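Local atomic coordinates of endosialidase (Enterobacteria phage phi92, PDB entry 4HIZ), a protein that cleaves internal linkages of polysialic acid, hydrolysing both alpha-2,8- and alpha-2,9-linked sialic acid polymers, probably to let the phage through the host capsule. Residues S44-N48 with A49-Y53; I253-G257 with T258-F262; K440-V443 with S444-P447; G549-G552 with V553-S557. One frame throughout, in Å; residues are numbered along the deposited sequence.

Contact 1: S44-N48 with A49-Y53; sequences SKFKN and AAFVY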
loop_
_atom_site.group_PDB
_atom_site.type_symbol
_atom_site.label_atom_id
_atom_site.label_comp_id
_atom_site.label_asym_id
_atom_site.label_seq_id
_atom_site.Cartn_x
_atom_site.Cartn_y
_atom_site.Cartn_z
ATOM N N SER A 44 -7.134 32.554 5.425
ATOM C CA SER A 44 -7.830 31.600 4.569
ATOM C C SER A 44 -9.035 32.218 3.840
ATOM O O SER A 44 -9.556 31.626 2.893
ATOM C CB SER A 44 -8.263 30.384 5.381
ATOM O OG SER A 44 -9.133 30.793 6.403
ATOM N N LYS A 45 -9.458 33.411 4.263
ATOM C CA LYS A 45 -10.560 34.126 3.606
ATOM C C LYS A 45 -10.096 35.092 2.496
ATOM O O LYS A 45 -10.902 35.884 1.967
ATOM C CB LYS A 45 -11.392 34.897 4.631
ATOM C CG LYS A 45 -12.046 34.020 5.701
ATOM C CD LYS A 45 -12.845 32.845 5.096
ATOM C CE LYS A 45 -14.120 33.301 4.392
ATOM N NZ LYS A 45 -14.963 32.171 3.824
ATOM N N PHE A 46 -8.823 35.027 2.135
ATOM C CA PHE A 46 -8.299 35.865 1.060
ATOM C C PHE A 46 -7.780 34.965 -0.038
ATOM O O PHE A 46 -7.312 33.834 0.233
ATOM C CB PHE A 46 -7.094 36.664 1.525
ATOM C CG PHE A 46 -7.404 37.747 2.521
ATOM C CD1 PHE A 46 -7.588 37.438 3.863
ATOM C CD2 PHE A 46 -7.465 39.087 2.115
ATOM C CE1 PHE A 46 -7.833 38.446 4.805
ATOM C CE2 PHE A 46 -7.724 40.119 3.043
ATOM C CZ PHE A 46 -7.909 39.800 4.389
ATOM N N LYS A 47 -7.810 35.464 -1.271
ATOM C CA LYS A 47 -6.908 34.915 -2.275
ATOM C C LYS A 47 -6.082 36.030 -2.878
ATOM O O LYS A 47 -6.436 37.210 -2.785
ATOM C CB LYS A 47 -7.668 34.179 -3.393
ATOM C CG LYS A 47 -8.444 35.086 -4.341
ATOM C CD LYS A 47 -8.863 34.334 -5.612
ATOM C CE LYS A 47 -9.731 35.220 -6.507
ATOM N NZ LYS A 47 -10.196 34.522 -7.730
ATOM N N ASN A 48 -4.956 35.645 -3.457
ATOM C CA ASN A 48 -4.081 36.590 -4.154
ATOM C C ASN A 48 -3.676 37.780 -3.277
ATOM O O ASN A 48 -3.615 38.909 -3.754
ATOM C CB ASN A 48 -4.775 37.099 -5.416
ATOM C CG ASN A 48 -5.235 35.966 -6.325
ATOM O OD1 ASN A 48 -4.694 34.859 -6.288
ATOM N ND2 ASN A 48 -6.231 36.242 -7.148
ATOM N N ALA A 49 -3.371 37.529 -2.007
ATOM C CA ALA A 49 -3.087 38.621 -1.092
ATOM C C ALA A 49 -1.868 38.282 -0.259
ATOM O O ALA A 49 -1.578 37.102 -0.013
ATOM C CB ALA A 49 -4.316 38.862 -0.167
ATOM N N ALA A 50 -1.161 39.307 0.199
ATOM C CA ALA A 50 -0.080 39.089 1.157
ATOM C C ALA A 50 -0.109 40.147 2.250
ATOM O O ALA A 50 -0.610 41.257 2.033
ATOM C CB ALA A 50 1.253 39.097 0.460
ATOM N N PHE A 51 0.454 39.801 3.408
ATOM C CA PHE A 51 0.332 40.637 4.604
ATOM C C PHE A 51 1.700 40.805 5.243
ATOM O O PHE A 51 2.335 39.824 5.624
ATOM C CB PHE A 51 -0.630 39.971 5.606
ATOM C CG PHE A 51 -1.948 39.590 4.979
ATOM C CD1 PHE A 51 -2.950 40.528 4.831
ATOM C CD2 PHE A 51 -2.156 38.301 4.479
ATOM C CE1 PHE A 51 -4.168 40.185 4.215
ATOM C CE2 PHE A 51 -3.356 37.961 3.853
ATOM C CZ PHE A 51 -4.358 38.912 3.720
ATOM N N VAL A 52 2.161 42.044 5.352
ATOM C CA VAL A 52 3.437 42.309 6.037
ATOM C C VAL A 52 3.160 42.530 7.513
ATOM O O VAL A 52 2.347 43.392 7.894
ATOM C CB VAL A 52 4.135 43.550 5.491
ATOM C CG1 VAL A 52 5.502 43.723 6.194
ATOM C CG2 VAL A 52 4.293 43.418 3.978
ATOM N N TYR A 53 3.837 41.762 8.351
ATOM C CA TYR A 53 3.497 41.707 9.780
ATOM C C TYR A 53 4.782 41.566 10.590
ATOM O O TYR A 53 5.682 40.799 10.216
ATOM C CB TYR A 53 2.578 40.491 10.026
ATOM C CG TYR A 53 2.343 40.168 11.491
ATOM C CD1 TYR A 53 1.796 41.118 12.353
ATOM C CD2 TYR A 53 2.653 38.902 12.005
ATOM C CE1 TYR A 53 1.582 40.816 13.720
ATOM C CE2 TYR A 53 2.430 38.580 13.343
ATOM C CZ TYR A 53 1.902 39.542 14.202
ATOM O OH TYR A 53 1.691 39.227 15.523
#

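Contact 2: I253-G257 with T258-F262; sequences IDNTG and TTWHF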
loop_
_atom_site.group_PDB
_atom_site.type_symbol
_atom_site.label_atom_id
_atom_site.label_comp_id
_atom_site.label_asym_id
_atom_site.label_seq_id
_atom_site.Cartn_x
_atom_site.Cartn_y
_atom_site.Cartn_z
ATOM N N ILE A 253 33.156 -4.010 -40.799
ATOM C CA ILE A 253 31.795 -3.605 -40.465
ATOM C C ILE A 253 31.786 -2.118 -40.190
ATOM O O ILE A 253 32.650 -1.604 -39.471
ATOM C CB ILE A 253 31.346 -4.388 -39.243
ATOM C CG1 ILE A 253 31.115 -5.853 -39.642
ATOM C CG2 ILE A 253 30.083 -3.761 -38.629
ATOM C CD1 ILE A 253 31.031 -6.787 -38.438
ATOM N N ASP A 254 30.813 -1.419 -40.759
ATOM C CA ASP A 254 30.603 0.004 -40.472
ATOM C C ASP A 254 29.121 0.246 -40.613
ATOM O O ASP A 254 28.565 0.111 -41.726
ATOM C CB ASP A 254 31.376 0.856 -41.501
ATOM C CG ASP A 254 31.245 2.375 -41.249
ATOM O OD1 ASP A 254 30.258 2.832 -40.620
ATOM O OD2 ASP A 254 32.132 3.130 -41.700
ATOM N N ASN A 255 28.452 0.591 -39.509
ATOM C CA ASN A 255 26.998 0.689 -39.579
ATOM C C ASN A 255 26.497 2.068 -39.976
ATOM O O ASN A 255 25.364 2.445 -39.648
ATOM C CB ASN A 255 26.350 0.268 -38.256
ATOM C CG ASN A 255 26.504 1.331 -37.160
ATOM O OD1 ASN A 255 27.375 2.209 -37.250
ATOM N ND2 ASN A 255 25.647 1.256 -36.117
ATOM N N THR A 256 27.325 2.818 -40.698
ATOM C CA THR A 256 26.916 4.128 -41.187
ATOM C C THR A 256 25.496 4.047 -41.836
ATOM O O THR A 256 25.199 3.110 -42.586
ATOM C CB THR A 256 27.990 4.665 -42.186
ATOM O OG1 THR A 256 27.585 5.931 -42.698
ATOM C CG2 THR A 256 28.155 3.719 -43.328
ATOM N N GLY A 257 24.619 4.988 -41.497
ATOM C CA GLY A 257 23.258 5.002 -42.027
ATOM C C GLY A 257 22.234 4.199 -41.230
ATOM O O GLY A 257 21.025 4.343 -41.423
ATOM N N THR A 258 22.702 3.353 -40.323
ATOM C CA THR A 258 21.791 2.558 -39.500
ATOM C C THR A 258 21.465 3.317 -38.218
ATOM O O THR A 258 22.367 3.783 -37.519
ATOM C CB THR A 258 22.430 1.209 -39.134
ATOM O OG1 THR A 258 22.649 0.440 -40.331
ATOM C CG2 THR A 258 21.552 0.429 -38.131
ATOM N N THR A 259 20.165 3.410 -37.910
ATOM C CA THR A 259 19.724 4.008 -36.655
ATOM C C THR A 259 19.545 2.886 -35.636
ATOM O O THR A 259 18.939 1.872 -35.936
ATOM C CB THR A 259 18.429 4.837 -36.859
ATOM O OG1 THR A 259 18.681 5.845 -37.851
ATOM C CG2 THR A 259 18.044 5.542 -35.569
ATOM N N TRP A 260 20.152 3.040 -34.458
ATOM C CA TRP A 260 20.177 1.949 -33.480
ATOM C C TRP A 260 19.843 2.470 -32.078
ATOM O O TRP A 260 19.468 3.631 -31.925
ATOM C CB TRP A 260 21.559 1.242 -33.527
ATOM C CG TRP A 260 22.784 2.162 -33.448
ATOM C CD1 TRP A 260 23.315 2.922 -34.472
ATOM C CD2 TRP A 260 23.659 2.353 -32.315
ATOM N NE1 TRP A 260 24.453 3.583 -34.040
ATOM C CE2 TRP A 260 24.677 3.262 -32.721
ATOM C CE3 TRP A 260 23.671 1.860 -30.994
ATOM C CZ2 TRP A 260 25.688 3.670 -31.873
ATOM C CZ3 TRP A 260 24.676 2.278 -30.139
ATOM C CH2 TRP A 260 25.672 3.185 -30.578
ATOM N N HIS A 261 19.979 1.603 -31.083
ATOM C CA HIS A 261 19.537 1.942 -29.729
ATOM C C HIS A 261 20.629 1.621 -28.734
ATOM O O HIS A 261 21.245 0.551 -28.806
ATOM C CB HIS A 261 18.306 1.101 -29.348
ATOM C CG HIS A 261 17.139 1.307 -30.254
ATOM N ND1 HIS A 261 16.370 2.453 -30.225
ATOM C CD2 HIS A 261 16.639 0.537 -31.253
ATOM C CE1 HIS A 261 15.431 2.370 -31.158
ATOM N NE2 HIS A 261 15.565 1.212 -31.790
ATOM N N PHE A 262 20.842 2.531 -27.794
ATOM C CA PHE A 262 21.844 2.349 -26.752
ATOM C C PHE A 262 21.262 2.702 -25.394
ATOM O O PHE A 262 20.556 3.706 -25.264
ATOM C CB PHE A 262 23.027 3.293 -27.042
ATOM C CG PHE A 262 24.129 3.225 -26.008
ATOM C CD1 PHE A 262 25.098 2.222 -26.066
ATOM C CD2 PHE A 262 24.165 4.132 -24.962
ATOM C CE1 PHE A 262 26.109 2.150 -25.109
ATOM C CE2 PHE A 262 25.170 4.055 -23.973
ATOM C CZ PHE A 262 26.141 3.068 -24.063
HETATM O O HOH W 1 19.010 5.697 -40.538
#

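Contact 3: K440-V443 with S444-P447; sequences KINV and SSWP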
loop_
_atom_site.group_PDB
_atom_site.type_symbol
_atom_site.label_atom_id
_atom_site.label_comp_id
_atom_site.label_asym_id
_atom_site.label_seq_id
_atom_site.Cartn_x
_atom_site.Cartn_y
_atom_site.Cartn_z
ATOM N N LYS A 440 13.131 36.461 -3.089
ATOM C CA LYS A 440 13.457 36.547 -4.503
ATOM C C LYS A 440 14.416 37.732 -4.660
ATOM O O LYS A 440 13.998 38.892 -4.528
ATOM C CB LYS A 440 12.146 36.749 -5.281
ATOM C CG LYS A 440 12.292 36.750 -6.780
ATOM C CD LYS A 440 10.884 36.794 -7.432
ATOM C CE LYS A 440 10.989 36.967 -8.944
ATOM N NZ LYS A 440 9.681 36.842 -9.655
ATOM N N ILE A 441 15.689 37.439 -4.927
ATOM C CA ILE A 441 16.730 38.478 -4.952
ATOM C C ILE A 441 17.193 38.713 -6.384
ATOM O O ILE A 441 17.590 37.770 -7.051
ATOM C CB ILE A 441 17.968 38.070 -4.100
ATOM C CG1 ILE A 441 17.576 37.718 -2.659
ATOM C CG2 ILE A 441 19.054 39.190 -4.122
ATOM C CD1 ILE A 441 16.794 38.750 -2.020
ATOM N N ASN A 442 17.116 39.959 -6.853
ATOM C CA ASN A 442 17.632 40.313 -8.168
ATOM C C ASN A 442 19.158 40.348 -8.096
ATOM O O ASN A 442 19.741 41.217 -7.414
ATOM C CB ASN A 442 17.108 41.687 -8.594
ATOM C CG ASN A 442 17.420 41.996 -10.050
ATOM O OD1 ASN A 442 18.491 41.627 -10.562
ATOM N ND2 ASN A 442 16.471 42.643 -10.741
ATOM N N VAL A 443 19.811 39.403 -8.773
ATOM C CA VAL A 443 21.279 39.396 -8.790
ATOM C C VAL A 443 21.825 39.892 -10.125
ATOM O O VAL A 443 23.044 39.984 -10.272
ATOM C CB VAL A 443 21.866 38.017 -8.412
ATOM C CG1 VAL A 443 21.474 37.637 -6.945
ATOM C CG2 VAL A 443 21.387 36.946 -9.395
ATOM N N SER A 444 20.965 40.211 -11.098
ATOM C CA SER A 444 21.453 40.842 -12.332
ATOM C C SER A 444 21.934 42.252 -12.003
ATOM O O SER A 444 22.913 42.759 -12.596
ATOM C CB SER A 444 20.370 40.896 -13.411
ATOM O OG SER A 444 19.456 41.947 -13.162
ATOM N N SER A 445 21.230 42.877 -11.066
ATOM C CA SER A 445 21.636 44.134 -10.457
ATOM C C SER A 445 21.947 43.814 -9.010
ATOM O O SER A 445 21.081 43.958 -8.156
ATOM C CB SER A 445 20.494 45.154 -10.496
ATOM O OG SER A 445 20.096 45.471 -11.817
ATOM N N TRP A 446 23.168 43.367 -8.748
ATOM C CA TRP A 446 23.559 42.918 -7.421
ATOM C C TRP A 446 23.302 44.003 -6.388
ATOM O O TRP A 446 23.807 45.121 -6.530
ATOM C CB TRP A 446 25.057 42.590 -7.455
ATOM C CG TRP A 446 25.618 41.930 -6.204
ATOM C CD1 TRP A 446 26.412 42.517 -5.270
ATOM C CD2 TRP A 446 25.450 40.554 -5.786
ATOM N NE1 TRP A 446 26.755 41.603 -4.298
ATOM C CE2 TRP A 446 26.191 40.390 -4.595
ATOM C CE3 TRP A 446 24.767 39.446 -6.320
ATOM C CZ2 TRP A 446 26.248 39.174 -3.903
ATOM C CZ3 TRP A 446 24.835 38.239 -5.654
ATOM C CH2 TRP A 446 25.565 38.114 -4.438
ATOM N N PRO A 447 22.539 43.678 -5.331
ATOM C CA PRO A 447 22.156 44.721 -4.383
ATOM C C PRO A 447 23.315 45.356 -3.636
ATOM O O PRO A 447 24.366 44.738 -3.420
ATOM C CB PRO A 447 21.335 43.958 -3.340
ATOM C CG PRO A 447 20.850 42.739 -4.029
ATOM C CD PRO A 447 21.893 42.383 -5.039
HETATM O O HOH W 2 17.345 43.634 -13.581
#

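Contact 4: G549-G552 with V553-S557; sequences GTDG and VRHVS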
loop_
_atom_site.group_PDB
_atom_site.type_symbol
_atom_site.label_atom_id
_atom_site.label_comp_id
_atom_site.label_asym_id
_atom_site.label_seq_id
_atom_site.Cartn_x
_atom_site.Cartn_y
_atom_site.Cartn_z
ATOM N N GLY A 549 -6.508 -12.734 -8.284
ATOM C CA GLY A 549 -6.399 -13.775 -9.302
ATOM C C GLY A 549 -7.757 -14.350 -9.693
ATOM O O GLY A 549 -8.759 -14.120 -9.000
ATOM N N THR A 550 -7.787 -15.115 -10.787
ATOM C CA THR A 550 -9.020 -15.831 -11.109
ATOM C C THR A 550 -9.366 -16.871 -10.046
ATOM O O THR A 550 -10.489 -17.380 -10.017
ATOM C CB THR A 550 -8.947 -16.518 -12.485
ATOM O OG1 THR A 550 -7.858 -17.462 -12.502
ATOM C CG2 THR A 550 -8.776 -15.466 -13.595
ATOM N N ASP A 551 -8.414 -17.176 -9.163
ATOM C CA ASP A 551 -8.640 -18.034 -8.002
ATOM C C ASP A 551 -9.247 -17.289 -6.795
ATOM O O ASP A 551 -9.508 -17.911 -5.738
ATOM C CB ASP A 551 -7.339 -18.771 -7.577
ATOM C CG ASP A 551 -6.168 -17.817 -7.218
ATOM O OD1 ASP A 551 -6.361 -16.581 -7.185
ATOM O OD2 ASP A 551 -5.021 -18.324 -6.957
ATOM N N GLY A 552 -9.462 -15.979 -6.932
ATOM C CA GLY A 552 -10.065 -15.205 -5.858
ATOM C C GLY A 552 -9.095 -14.927 -4.720
ATOM O O GLY A 552 -9.513 -14.515 -3.645
ATOM N N VAL A 553 -7.802 -15.090 -4.985
ATOM C CA VAL A 553 -6.797 -14.775 -3.960
ATOM C C VAL A 553 -5.865 -13.679 -4.511
ATOM O O VAL A 553 -5.573 -13.626 -5.713
ATOM C CB VAL A 553 -5.953 -16.044 -3.624
ATOM C CG1 VAL A 553 -4.813 -15.728 -2.611
ATOM C CG2 VAL A 553 -6.880 -17.165 -3.088
ATOM N N ARG A 554 -5.404 -12.819 -3.622
ATOM C CA ARG A 554 -4.387 -11.819 -3.950
ATOM C C ARG A 554 -3.053 -12.457 -4.343
ATOM O O ARG A 554 -2.493 -13.264 -3.595
ATOM C CB ARG A 554 -4.144 -10.928 -2.738
ATOM C CG ARG A 554 -5.332 -10.030 -2.372
ATOM C CD ARG A 554 -5.269 -9.733 -0.878
ATOM N NE ARG A 554 -6.227 -8.680 -0.514
ATOM C CZ ARG A 554 -7.543 -8.882 -0.332
ATOM N NH1 ARG A 554 -8.065 -10.112 -0.459
ATOM N NH2 ARG A 554 -8.310 -7.842 -0.036
ATOM N N HIS A 555 -2.539 -12.061 -5.497
ATOM C CA HIS A 555 -1.204 -12.485 -5.930
ATOM C C HIS A 555 -0.267 -11.306 -5.942
ATOM O O HIS A 555 -0.600 -10.234 -6.486
ATOM C CB HIS A 555 -1.262 -13.033 -7.372
ATOM C CG HIS A 555 -1.922 -14.372 -7.451
ATOM N ND1 HIS A 555 -1.213 -15.538 -7.666
ATOM C CD2 HIS A 555 -3.220 -14.741 -7.268
ATOM C CE1 HIS A 555 -2.050 -16.566 -7.635
ATOM N NE2 HIS A 555 -3.270 -16.109 -7.396
ATOM N N VAL A 556 0.912 -11.520 -5.358
ATOM C CA VAL A 556 1.959 -10.495 -5.314
ATOM C C VAL A 556 2.951 -10.790 -6.420
ATOM O O VAL A 556 3.485 -11.916 -6.516
ATOM C CB VAL A 556 2.683 -10.524 -3.950
ATOM C CG1 VAL A 556 3.832 -9.461 -3.951
ATOM C CG2 VAL A 556 1.674 -10.221 -2.839
ATOM N N SER A 557 3.203 -9.774 -7.250
ATOM C CA SER A 557 3.953 -9.967 -8.504
ATOM C C SER A 557 5.382 -9.393 -8.484
ATOM O O SER A 557 5.830 -8.784 -9.466
ATOM C CB SER A 557 3.155 -9.395 -9.680
ATOM O OG SER A 557 1.935 -10.137 -9.858
#

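Contact 1: S44-N48 with A49-Y53
Phe-46 and Phe-51 meet as a T-shaped pair, five residues apart around the corner that leads into strand 49-53. Followed outward from the backbone, the side chain of Phe-46 first has CB beside Ala-49 CB at 3.9 Å. From there CG lies anti to the carbonyl carbon (chi1 -69°), which turns the ring toward the coming strand. Phe-46 CG and CD2 each stand 3.5 Å from Phe-51 CZ, and CD2 also brushes the Ala-49 methyl, at 3.9 Å between Phe-46 CD2 and Ala-49 CB. Farther along, Phe-46 CE2 reaches Phe-51 CE1 at 3.7 Å, while Phe-46 CZ keeps 3.7 Å from Phe-51 CZ. All six ring carbons are thus nearly equidistant from one atom: Phe-51 CZ stands over the centre of the Phe-46 face, 3.3 Å above its plane. The two ring planes make 75°, so the edge of Phe-51 points into the face of Phe-46. Alanine suits position 49 because a methyl fits beside the bulky ring. At the corner Asn-48 takes positive phi (54°), a conformation asparagine tolerates well, and its ND2 bonds to Asp-29 OD1. Phe-46 packs on Ile-28 of strand 28-31 and Phe-51 on Pro-41, while on the other side of strand 49-53 Ala-50 touches Thr-34 and Thr-62 of the flanking strands 33-36 and 61-64.

Contact 2: I253-G257 with T258-F262
Both Asn-255 (chi1 75°) and Trp-260 (chi1 50°) hold CG between the backbone N and the carbonyl carbon, and these compact torsions bring the amide nitrogen of one to the indole of the other across the intervening turn. Asn-255 ND2 lies over one face of the ring near its CD1-NE1 side, 3.3 Å from Trp-260 CD1. The amide is tilted 47° to the ring rather than stacked flat, and the two side chains cross at about a right angle. Trp-260 NE1 is also near Asn-255 ND2, but both are donors and each is satisfied elsewhere: Trp-260 NE1 by Gly-190 O, Asn-255 ND2 by Ser-221 O. With Asn-255 OD1 accepting from Ile-192 N, the amide is held at both ends. Between the two residues a type II beta turn from Asn-255 to Thr-258 interrupts a stretch of chain that runs alongside residues 188-194, in the antiparallel sheet that includes glycan-contacting residues such as Phe-218 and Ser-219. The turn closes through Thr-258 N to Asn-255 O at 2.9 Å. Gly-257 fits its third position, where phi is positive and the lack of a side chain is an advantage. Asp-254 adds an Asx turn, its OD1 accepting from Thr-256 N at 2.9 Å. Beyond the turn a water donates to Gly-257 O at 2.6 Å and also bonds Thr-259 OG1, which has a second partner in Thr-189 OG1.

Contact 3: K440-V443 with S444-P447
Asn-442 OD1 gathers the polar bonds of this strand end, accepting from the two serines that follow. Ser-445 N gives a nearly straight bond, 3.1 Å to Asn-442 OD1 with an N-H...O angle of 168°, but it approaches from above the carbonyl plane, 44° out of it. Ser-444 N adds a weak bond to the same oxygen. The Ser-444 hydroxyl is modelled in two conformers, so its bonds are provisional: in one of them OG donates at 2.8 Å to Asn-442 OD1 in the carbonyl plane, on a lone pair. In that conformer a water bridges the two side chains, donating to Ser-444 OG at 2.7 Å and accepting from Asn-442 ND2 at 3.1 Å. Asparagine suits the place because its carbonyl can receive the N-H three residues on, with a weak bond from the one two residues on, while its amide nitrogen still serves the water. This happens where strand 435-442 ends and the chain leaves the sheet for the loop toward strand 456-460, in the catalytic beta-propeller domain. On the apolar side, Val-443 CG1 presses against the six-membered part of the indole, 3.7 Å from Trp-446 CZ3. Ile-441 CG2 meets Pro-447 CG at 4.0 Å, the two side chains crossing at about a right angle. Pro-447, having no N-H to satisfy, can place CD 3.4 Å from Asn-442 O. Trp-446 also packs on Leu-375, Met-377 and Leu-388, and Ile-441 on Leu-375, so strands 374-378 and 386-389 of another sheet lie against these side chains.

Contact 4: G549-G552 with V553-S557
Asp-551 in the turn meets His-555 on the strand that leaves it, the carboxylate approaching the imidazole at its edge. His-555 NE2 donates to Asp-551 OD2 at 2.9 Å, on the syn side of the carboxylate and nearly in the ring plane, and it makes a weak second bond to Asp-551 OD1 at 3.1 Å. The two flat groups are only 23° from coplanar. OD1 has a further task: it accepts from Val-553 N at 3.0 Å, a donor that comes from above the carboxylate plane. Asp-551 can serve both because its CG lies between backbone N and carbonyl carbon (chi1 59°), curling the acid back over the turn.

Next outward is the backbone that sets this geometry. Gly-549 to Gly-552 form a type I beta turn closed by Gly-552 N to Gly-549 O, and Gly-549 N bonds Val-553 O at 2.9 Å. With Gly-552 at a positive phi of 76°, which glycine adopts readily, this fits a type I + G1 bulge hairpin joining strands 546-548 and 554-556. Gly-549 leaves room for the ring, since a CB there would fall 2.7 Å from His-555 CD2.

Farther out, His-555 ND1 bonds Asp-563 OD1 of the third subunit, while residues 554 to 556 pair with a parallel strand of that chain, carrying the sheet across the interface. Arg-554 NH2 reaches Arg-542 O of the third subunit. With carboxylates at both ring nitrogens, one from each of two chains, His-555 would probably be favoured in its doubly protonated, charged form, which would then help tie the hairpin to the trimer.

Each contact is local, and along the chain the four follow in series, none nested in or crossing another. Contact 1 rounds a corner in the N-terminal extension and leads into strand 49-53. Contact 2 is built on a beta turn within the beta-propeller domain, between strands 253-254 and 261-264. Contact 3 ends strand 435-442, in the same mixed sheet as strand 49-53; contacts 1 and 3 are therefore related through that sheet, their centres about 25 Å apart. Contact 4 turns the hairpin in the C-terminal part, on the opposite side of the chain's centre from contact 3. Contacts 2 and 4 both touch the third subunit.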